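Trimethylamine-N-oxide reductase (Haemophilus influenzae, PDB 7L5I) probably reduces S- and N-oxides such as trimethylamine N-oxide at a molybdenum centre carried by two molybdopterin guanine dinucleotides. Local coordinates at residues P273-I278 against H362-T367; S298-F303 against A369-Q374. One frame throughout, in Å; residues are numbered along the deposited sequence.

Contact 1: residues P273-I278 against H362-T367; sequences PLMLGI and HWMLVT
Met-275 and Met-364 meet flank to flank, their side chains sliding past each other in opposite directions, with Met-275 CB 3.6 Å from Met-364 CG. Beyond CG the chain of Met-275 is extended, which carries its sulfur across to the backbone of the partner helix: Met-275 SD lies 3.5 Å from Leu-365 N, and the terminal Met-275 CE reaches Leu-365 CD1 at 4.0 Å. Met-364 behaves differently. Its CG stands anti to the backbone N (chi1 -173°), but the chain then bends at chi2 (63°) and again at chi3, bringing its end to Leu-276, where Met-364 SD sits 3.8 Å from Leu-276 CD2; these two side chains cross at about a right angle. All four touching residues are buried, and Trp-212 of strand 208-212 packs against both Met-275 and Leu-365. The axes of the two short segments run 16° apart, with a closest approach of 9.9 Å. The Met-275 side chain is about 7 Å from a bound MGD, near the cofactor but not touching it. Helices 271-284 and 359-372 thus pack side by side against the parallel sheet containing strand 208-212, an alpha/beta arrangement within the molybdopterin oxidoreductase region.

Contact 2: residues S298-F303 against A369-Q374; sequences SGYAKF and ASMLGQ
Tyr-300 and Met-371 are the nearest backbone positions, their CA atoms 8.9 Å apart, where the start of helix 300-307 faces the last turn of helix 359-372. The separation is spanned by a Met-aromatic contact made at the ring edge: Met-371 SD lies 5.3 Å from the centroid of the Tyr-300 ring and 77° off its normal, so the sulfur is beside the ring and not over a face. A bend at chi3 (68°) turns the methyl along the same edge, placing Met-371 CE 3.9 Å from Tyr-300 CE1. Phe-303, one turn further along its helix, also offers an edge, Phe-303 CE2 being 4.3 Å from Met-371 SD. Both segments have glycine at a helix end: Gly-299 is the N-cap residue of helix 300-307, and Gly-373 leaves helix 359-372 with a positive phi of 84°. Leu-293 of helix 290-296 and Val-283 of helix 271-284 touch both Tyr-300 and Met-371, so helices 290-296 and 271-284 both pack against the pair. The phenol has mixed surroundings: Tyr-300 OH is hydrogen-bonded to Glu-304, while Met-371 CE packs 3.6 Å from that same Tyr-300 OH.

In the fold
Both contacts use helix 359-372, contact 1 through its middle and contact 2 through its C-terminal end, with centres about 11 Å apart. Contact 1 is the more deeply set: its touching residues are all buried and its centre is about 23 Å from that of the chain, against about 30 Å for contact 2, where Tyr-300 is partly exposed. Contact 1 also buries more surface, 224 against 112 Å². Contact 1 is aliphatic and thioether packing between nearly parallel helices; contact 2 instead sets one methionine against aromatic edges. Phe-303 packs on Met-364, Leu-276 and Thr-367 of contact 1, so the two contacts touch, with Phe-303 CZ 3.7 Å from Met-364 CE.

Contact 1: residues P273-I278 against H362-T367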
loop_
_atom_site.group_PDB
_atom_site.type_symbol
_atom_site.label_atom_id
_atom_site.label_comp_id
_atom_site.label_asym_id
_atom_site.label_seq_id
_atom_site.Cartn_x
_atom_site.Cartn_y
_atom_site.Cartn_z
ATOM N N PRO A 273 19.305 5.676 13.009
ATOM C CA PRO A 273 20.538 6.424 13.324
ATOM C C PRO A 273 20.432 7.919 13.115
ATOM O O PRO A 273 20.882 8.690 13.971
ATOM C CB PRO A 273 21.563 5.791 12.361
ATOM C CG PRO A 273 21.127 4.377 12.263
ATOM C CD PRO A 273 19.596 4.456 12.235
ATOM N N LEU A 274 19.853 8.368 12.006
ATOM C CA LEU A 274 19.691 9.801 11.798
ATOM C C LEU A 274 18.862 10.434 12.909
ATOM O O LEU A 274 19.231 11.479 13.451
ATOM C CB LEU A 274 19.066 10.055 10.431
ATOM C CG LEU A 274 18.629 11.476 10.116
ATOM C CD1 LEU A 274 19.819 12.411 10.320
ATOM C CD2 LEU A 274 18.093 11.558 8.708
ATOM N N MET A 275 17.722 9.824 13.256
ATOM C CA MET A 275 16.881 10.370 14.316
ATOM C C MET A 275 17.595 10.366 15.662
ATOM O O MET A 275 17.431 11.296 16.458
ATOM C CB MET A 275 15.572 9.574 14.412
ATOM C CG MET A 275 14.730 9.632 13.187
ATOM S SD MET A 275 13.234 8.582 13.462
ATOM C CE MET A 275 12.640 8.329 11.787
ATOM N N LEU A 276 18.364 9.312 15.952
ATOM C CA LEU A 276 19.142 9.276 17.192
ATOM C C LEU A 276 20.151 10.418 17.236
ATOM O O LEU A 276 20.324 11.071 18.278
ATOM C CB LEU A 276 19.846 7.929 17.330
ATOM C CG LEU A 276 18.912 6.754 17.626
ATOM C CD1 LEU A 276 19.614 5.436 17.467
ATOM C CD2 LEU A 276 18.287 6.828 19.032
ATOM N N GLY A 277 20.821 10.682 16.121
ATOM C CA GLY A 277 21.780 11.785 16.097
ATOM C C GLY A 277 21.136 13.136 16.320
ATOM O O GLY A 277 21.694 14.008 16.989
ATOM N N ILE A 278 19.947 13.336 15.740
ATOM C CA ILE A 278 19.173 14.544 15.979
ATOM C C ILE A 278 18.791 14.628 17.448
ATOM O O ILE A 278 18.958 15.674 18.101
ATOM C CB ILE A 278 17.935 14.555 15.062
ATOM C CG1 ILE A 278 18.374 14.686 13.604
ATOM C CG2 ILE A 278 17.015 15.721 15.394
ATOM C CD1 ILE A 278 17.252 14.490 12.592
ATOM N N HIS A 362 8.960 4.389 13.030
ATOM C CA HIS A 362 7.948 5.302 13.523
ATOM C C HIS A 362 7.930 5.372 15.041
ATOM O O HIS A 362 7.519 6.403 15.589
ATOM C CB HIS A 362 6.590 4.921 12.942
ATOM C CG HIS A 362 6.541 5.138 11.470
ATOM N ND1 HIS A 362 6.688 4.113 10.560
ATOM C CD2 HIS A 362 6.505 6.283 10.747
ATOM C CE1 HIS A 362 6.660 4.610 9.334
ATOM N NE2 HIS A 362 6.546 5.926 9.421
ATOM N N TRP A 363 8.401 4.336 15.727
ATOM C CA TRP A 363 8.586 4.431 17.168
ATOM C C TRP A 363 9.572 5.541 17.493
ATOM O O TRP A 363 9.316 6.393 18.357
ATOM C CB TRP A 363 9.077 3.095 17.715
ATOM C CG TRP A 363 8.960 2.915 19.185
ATOM C CD1 TRP A 363 8.503 3.803 20.093
ATOM C CD2 TRP A 363 9.310 1.740 19.906
ATOM N NE1 TRP A 363 8.531 3.256 21.354
ATOM C CE2 TRP A 363 9.017 1.978 21.260
ATOM C CE3 TRP A 363 9.823 0.495 19.531
ATOM C CZ2 TRP A 363 9.238 1.026 22.254
ATOM C CZ3 TRP A 363 10.031 -0.460 20.514
ATOM C CH2 TRP A 363 9.732 -0.190 21.858
ATOM N N MET A 364 10.708 5.554 16.792
ATOM C CA MET A 364 11.704 6.589 17.004
ATOM C C MET A 364 11.214 7.948 16.503
ATOM O O MET A 364 11.554 8.977 17.096
ATOM C CB MET A 364 13.028 6.189 16.317
ATOM C CG MET A 364 14.152 7.165 16.646
ATOM S SD MET A 364 14.548 7.206 18.410
ATOM C CE MET A 364 14.931 8.957 18.623
ATOM N N LEU A 365 10.406 7.993 15.435
ATOM C CA LEU A 365 9.882 9.276 14.989
ATOM C C LEU A 365 8.982 9.901 16.059
ATOM O O LEU A 365 9.027 11.119 16.290
ATOM C CB LEU A 365 9.097 9.114 13.688
ATOM C CG LEU A 365 8.658 10.433 13.061
ATOM C CD1 LEU A 365 9.862 11.159 12.540
ATOM C CD2 LEU A 365 7.677 10.205 11.949
ATOM N N VAL A 366 8.118 9.086 16.680
ATOM C CA VAL A 366 7.256 9.563 17.764
ATOM C C VAL A 366 8.088 9.982 18.969
ATOM O O VAL A 366 7.773 10.961 19.656
ATOM C CB VAL A 366 6.233 8.475 18.132
ATOM C CG1 VAL A 366 5.505 8.846 19.402
ATOM C CG2 VAL A 366 5.277 8.315 16.997
ATOM N N THR A 367 9.166 9.248 19.240
ATOM C CA THR A 367 10.081 9.616 20.321
ATOM C C THR A 367 10.750 10.956 20.033
ATOM O O THR A 367 10.833 11.835 20.904
ATOM C CB THR A 367 11.121 8.502 20.481
ATOM O OG1 THR A 367 10.479 7.290 20.917
ATOM C CG2 THR A 367 12.191 8.866 21.486
#

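Contact 2: residues S298-F303 against A369-Q374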
loop_
_atom_site.group_PDB
_atom_site.type_symbol
_atom_site.label_atom_id
_atom_site.label_comp_id
_atom_site.label_asym_id
_atom_site.label_seq_id
_atom_site.Cartn_x
_atom_site.Cartn_y
_atom_site.Cartn_z
ATOM N N SER A 298 6.325 8.042 28.990
ATOM C CA SER A 298 6.771 7.035 29.944
ATOM C C SER A 298 8.071 6.443 29.425
ATOM O O SER A 298 8.150 6.032 28.264
ATOM C CB SER A 298 5.719 5.943 30.134
ATOM O OG SER A 298 6.143 4.997 31.102
ATOM N N GLY A 299 9.101 6.448 30.266
ATOM C CA GLY A 299 10.324 5.755 29.946
ATOM C C GLY A 299 11.399 6.576 29.273
ATOM O O GLY A 299 12.373 5.995 28.780
ATOM N N TYR A 300 11.258 7.905 29.219
ATOM C CA TYR A 300 12.258 8.706 28.530
ATOM C C TYR A 300 13.638 8.536 29.166
ATOM O O TYR A 300 14.653 8.468 28.461
ATOM C CB TYR A 300 11.888 10.193 28.502
ATOM C CG TYR A 300 13.064 10.991 27.974
ATOM C CD1 TYR A 300 13.383 10.969 26.614
ATOM C CD2 TYR A 300 13.921 11.668 28.836
ATOM C CE1 TYR A 300 14.504 11.633 26.129
ATOM C CE2 TYR A 300 15.031 12.339 28.352
ATOM C CZ TYR A 300 15.312 12.327 27.001
ATOM O OH TYR A 300 16.425 12.991 26.501
ATOM N N ALA A 301 13.706 8.454 30.497
ATOM C CA ALA A 301 15.028 8.405 31.135
ATOM C C ALA A 301 15.782 7.127 30.781
ATOM O O ALA A 301 17.008 7.154 30.605
ATOM C CB ALA A 301 14.896 8.524 32.654
ATOM N N LYS A 302 15.081 5.997 30.687
ATOM C CA LYS A 302 15.728 4.757 30.270
ATOM C C LYS A 302 16.219 4.857 28.837
ATOM O O LYS A 302 17.319 4.399 28.512
ATOM C CB LYS A 302 14.768 3.579 30.432
ATOM C CG LYS A 302 15.447 2.232 30.286
ATOM C CD LYS A 302 15.574 1.546 31.632
ATOM C CE LYS A 302 16.725 0.550 31.681
ATOM N NZ LYS A 302 17.870 1.076 32.492
ATOM N N PHE A 303 15.431 5.488 27.963
ATOM C CA PHE A 303 15.879 5.700 26.593
ATOM C C PHE A 303 17.094 6.616 26.543
ATOM O O PHE A 303 18.015 6.406 25.743
ATOM C CB PHE A 303 14.731 6.284 25.757
ATOM C CG PHE A 303 15.141 6.711 24.389
ATOM C CD1 PHE A 303 15.441 5.770 23.424
ATOM C CD2 PHE A 303 15.209 8.038 24.058
ATOM C CE1 PHE A 303 15.816 6.159 22.164
ATOM C CE2 PHE A 303 15.616 8.438 22.798
ATOM C CZ PHE A 303 15.906 7.488 21.849
ATOM N N ALA A 369 9.552 13.359 18.072
ATOM C CA ALA A 369 8.509 14.360 18.206
ATOM C C ALA A 369 8.213 14.664 19.674
ATOM O O ALA A 369 7.925 15.820 20.033
ATOM C CB ALA A 369 7.236 13.878 17.486
ATOM N N SER A 370 8.287 13.647 20.533
ATOM C CA SER A 370 8.086 13.851 21.966
ATOM C C SER A 370 9.184 14.717 22.550
ATOM O O SER A 370 8.917 15.609 23.361
ATOM C CB SER A 370 8.045 12.500 22.687
ATOM O OG SER A 370 6.898 11.749 22.263
ATOM N N MET A 371 10.427 14.469 22.148
ATOM C CA MET A 371 11.529 15.290 22.640
ATOM C C MET A 371 11.423 16.740 22.177
ATOM O O MET A 371 11.813 17.658 22.907
ATOM C CB MET A 371 12.858 14.681 22.188
ATOM C CG MET A 371 13.139 13.342 22.785
ATOM S SD MET A 371 14.673 12.549 22.273
ATOM C CE MET A 371 15.880 13.655 23.033
ATOM N N LEU A 372 10.895 16.974 20.973
ATOM C CA LEU A 372 10.676 18.332 20.503
ATOM C C LEU A 372 9.542 19.007 21.253
ATOM O O LEU A 372 9.550 20.229 21.405
ATOM C CB LEU A 372 10.377 18.310 19.009
ATOM C CG LEU A 372 11.551 17.905 18.122
ATOM C CD1 LEU A 372 11.073 17.671 16.716
ATOM C CD2 LEU A 372 12.556 19.012 18.154
ATOM N N GLY A 373 8.545 18.240 21.688
ATOM C CA GLY A 373 7.563 18.756 22.623
ATOM C C GLY A 373 6.412 19.529 22.031
ATOM O O GLY A 373 5.722 20.242 22.766
ATOM N N GLN A 374 6.162 19.398 20.725
ATOM C CA GLN A 374 5.144 20.196 20.047
ATOM C C GLN A 374 3.889 19.387 19.726
ATOM O O GLN A 374 2.980 19.901 19.068
ATOM C CB GLN A 374 5.740 20.804 18.776
ATOM C CG GLN A 374 6.961 21.658 19.015
ATOM C CD GLN A 374 7.643 22.030 17.719
ATOM O OE1 GLN A 374 7.008 22.073 16.674
ATOM N NE2 GLN A 374 8.941 22.289 17.784
#